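PDB 3JUR: Exo-poly-alpha-D-galacturonosidase from Thermotoga maritima, which probably hydrolyses polygalacturonan, the pectin backbone, releasing galacturonic acid from chain ends, as a right-handed beta-helix enzyme of glycosyl hydrolase family 28. Local coordinates for residues P158-V164 and H186-P190. Residues are numbered along the deposited sequence; the frame is centred on the assembly and turned at random.
Sequences PNQQEDV and HYLRP
On the flank of the right-handed parallel beta-helix of a family 28 glycosyl hydrolase, the start of helix 161-173 is fastened to the irregular loop 186-190 that runs into strand 193-196. Pro158, near polyproline (phi/psi -63/159), and Asn159, fully extended, lead in; Gln160 follows at -71/-20, its O accepting from Val164 N at 2.9 Å. Asn159 (chi1 p, chi2 65°) reaches forward, its OD1 accepting from Gln161 N (3.1 Å), a capping bond. Gln160 CA lies 4.8 Å from Tyr187 CA, and Asp163 CA 6.7 Å from His186 CA.

Asp163 (chi1 m) spreads its carboxylate over two donors: OD2 takes a very short His-carboxylate hydrogen bond from His186 ND1 (2.5 Å) at the ring edge, and OD1 takes Tyr187 N (3.0 Å). Tyr187 (-125/45; chi1 m, chi2 -91°) offers one ring face to Pro158, whose CB sits 3.6 Å from the ring centroid in a CH-pi contact; Trp145 meets this ring edge-to-face. Leu188 (m, t) sets CD2 against Val164 CG2 (3.8 Å), an apolar pair, and Asp163 CB (3.7 Å); Phe105 of strand 103-105 and Phe182 also pack on Leu188.

Arg189 (m, t, m) gives NH2 to Gln160 OE1 (3.0 Å) and Asn237 OD1, and NH1 to Pro212 O and Pro236 O, joining the loop to connections following strands 207-209 and 224-233. Gln160 reaches it with chi1 p, chi2 t and chi3 55°. One water knits this corner, donating to Gln160 OE1 (2.7 Å) and Tyr187 O (3.0 Å) and accepting from Arg189 N (3.0 Å) and Arg189 NE (2.9 Å).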
loop_
_atom_site.group_PDB
_atom_site.type_symbol
_atom_site.label_atom_id
_atom_site.label_comp_id
_atom_site.label_asym_id
_atom_site.label_seq_id
_atom_site.Cartn_x
_atom_site.Cartn_y
_atom_site.Cartn_z
ATOM N N PRO D 158 8.691 54.953 5.085
ATOM C CA PRO D 158 9.938 54.223 4.834
ATOM C C PRO D 158 9.912 52.735 5.189
ATOM O O PRO D 158 9.076 52.286 5.978
ATOM C CB PRO D 158 10.949 54.937 5.737
ATOM C CG PRO D 158 10.124 55.750 6.697
ATOM C CD PRO D 158 8.923 56.140 5.926
ATOM N N ASN D 159 10.840 51.992 4.591
ATOM C CA ASN D 159 11.081 50.592 4.920
ATOM C C ASN D 159 12.534 50.199 4.643
ATOM O O ASN D 159 13.330 51.030 4.185
ATOM C CB ASN D 159 10.089 49.669 4.197
ATOM C CG ASN D 159 10.134 49.819 2.691
ATOM O OD1 ASN D 159 11.139 49.517 2.053
ATOM N ND2 ASN D 159 9.033 50.275 2.114
ATOM N N GLN D 160 12.860 48.935 4.915
ATOM C CA GLN D 160 14.229 48.419 4.846
ATOM C C GLN D 160 14.809 48.267 3.434
ATOM O O GLN D 160 16.030 48.196 3.278
ATOM C CB GLN D 160 14.317 47.066 5.572
ATOM C CG GLN D 160 13.411 45.983 4.996
ATOM C CD GLN D 160 13.610 44.633 5.653
ATOM O OE1 GLN D 160 13.509 44.496 6.877
ATOM N NE2 GLN D 160 13.886 43.616 4.837
ATOM N N GLN D 161 13.941 48.219 2.422
ATOM C CA GLN D 161 14.335 47.845 1.047
ATOM C C GLN D 161 15.539 48.580 0.436
ATOM O O GLN D 161 16.412 47.942 -0.159
ATOM C CB GLN D 161 13.128 47.890 0.101
ATOM C CG GLN D 161 12.183 46.694 0.279
ATOM C CD GLN D 161 10.823 46.912 -0.361
ATOM O OE1 GLN D 161 10.722 47.363 -1.504
ATOM N NE2 GLN D 161 9.766 46.589 0.376
ATOM N N GLU D 162 15.592 49.903 0.581
ATOM C CA GLU D 162 16.730 50.668 0.066
ATOM C C GLU D 162 18.027 50.375 0.817
ATOM O O GLU D 162 19.086 50.237 0.205
ATOM C CB GLU D 162 16.433 52.176 0.045
ATOM C CG GLU D 162 15.414 52.588 -1.006
ATOM C CD GLU D 162 15.791 52.110 -2.399
ATOM O OE1 GLU D 162 16.592 52.796 -3.073
ATOM O OE2 GLU D 162 15.280 51.048 -2.821
ATOM N N ASP D 163 17.933 50.266 2.139
ATOM C CA ASP D 163 19.090 49.953 2.974
ATOM C C ASP D 163 19.637 48.544 2.738
ATOM O O ASP D 163 20.852 48.349 2.735
ATOM C CB ASP D 163 18.755 50.176 4.450
ATOM C CG ASP D 163 18.625 51.647 4.796
ATOM O OD1 ASP D 163 17.613 52.030 5.422
ATOM O OD2 ASP D 163 19.528 52.425 4.427
ATOM N N VAL D 164 18.742 47.573 2.539
ATOM C CA VAL D 164 19.135 46.205 2.179
ATOM C C VAL D 164 19.892 46.211 0.852
ATOM O O VAL D 164 20.941 45.573 0.726
ATOM C CB VAL D 164 17.915 45.238 2.111
ATOM C CG1 VAL D 164 18.331 43.859 1.598
ATOM C CG2 VAL D 164 17.249 45.110 3.476
ATOM N N HIS D 186 18.068 55.092 9.065
ATOM C CA HIS D 186 17.985 53.854 8.289
ATOM C C HIS D 186 17.050 52.865 8.964
ATOM O O HIS D 186 16.743 53.002 10.151
ATOM C CB HIS D 186 19.379 53.264 8.063
ATOM C CG HIS D 186 20.300 54.202 7.352
ATOM N ND1 HIS D 186 20.425 54.226 5.979
ATOM C CD2 HIS D 186 21.100 55.190 7.820
ATOM C CE1 HIS D 186 21.279 55.174 5.633
ATOM N NE2 HIS D 186 21.704 55.771 6.731
ATOM N N TYR D 187 16.591 51.872 8.205
ATOM C CA TYR D 187 15.448 51.066 8.632
ATOM C C TYR D 187 15.714 49.561 8.669
ATOM O O TYR D 187 14.896 48.753 8.215
ATOM C CB TYR D 187 14.212 51.437 7.797
ATOM C CG TYR D 187 13.863 52.908 7.924
ATOM C CD1 TYR D 187 12.975 53.350 8.902
ATOM C CD2 TYR D 187 14.450 53.864 7.085
ATOM C CE1 TYR D 187 12.669 54.707 9.037
ATOM C CE2 TYR D 187 14.154 55.213 7.214
ATOM C CZ TYR D 187 13.263 55.627 8.189
ATOM O OH TYR D 187 12.961 56.956 8.313
ATOM N N LEU D 188 16.866 49.203 9.233
ATOM C CA LEU D 188 17.241 47.809 9.440
ATOM C C LEU D 188 17.073 47.433 10.914
ATOM O O LEU D 188 17.831 47.906 11.775
ATOM C CB LEU D 188 18.684 47.569 8.980
ATOM C CG LEU D 188 19.054 47.990 7.547
ATOM C CD1 LEU D 188 20.558 47.885 7.330
ATOM C CD2 LEU D 188 18.295 47.160 6.506
ATOM N N ARG D 189 16.068 46.601 11.194
ATOM C CA ARG D 189 15.791 46.104 12.551
ATOM C C ARG D 189 16.966 45.316 13.137
ATOM O O ARG D 189 17.720 44.688 12.398
ATOM C CB ARG D 189 14.559 45.201 12.554
ATOM C CG ARG D 189 13.235 45.904 12.310
ATOM C CD ARG D 189 12.191 44.865 11.925
ATOM N NE ARG D 189 12.445 44.301 10.600
ATOM C CZ ARG D 189 12.051 43.091 10.202
ATOM N NH1 ARG D 189 11.388 42.281 11.024
ATOM N NH2 ARG D 189 12.331 42.684 8.973
ATOM N N PRO D 190 17.128 45.358 14.471
ATOM C CA PRO D 190 18.163 44.564 15.128
ATOM C C PRO D 190 17.648 43.170 15.516
ATOM O O PRO D 190 16.433 42.971 15.603
ATOM C CB PRO D 190 18.463 45.382 16.379
ATOM C CG PRO D 190 17.156 46.021 16.722
ATOM C CD PRO D 190 16.464 46.286 15.414
HETATM O O HOH W 1 14.196 45.989 8.972
#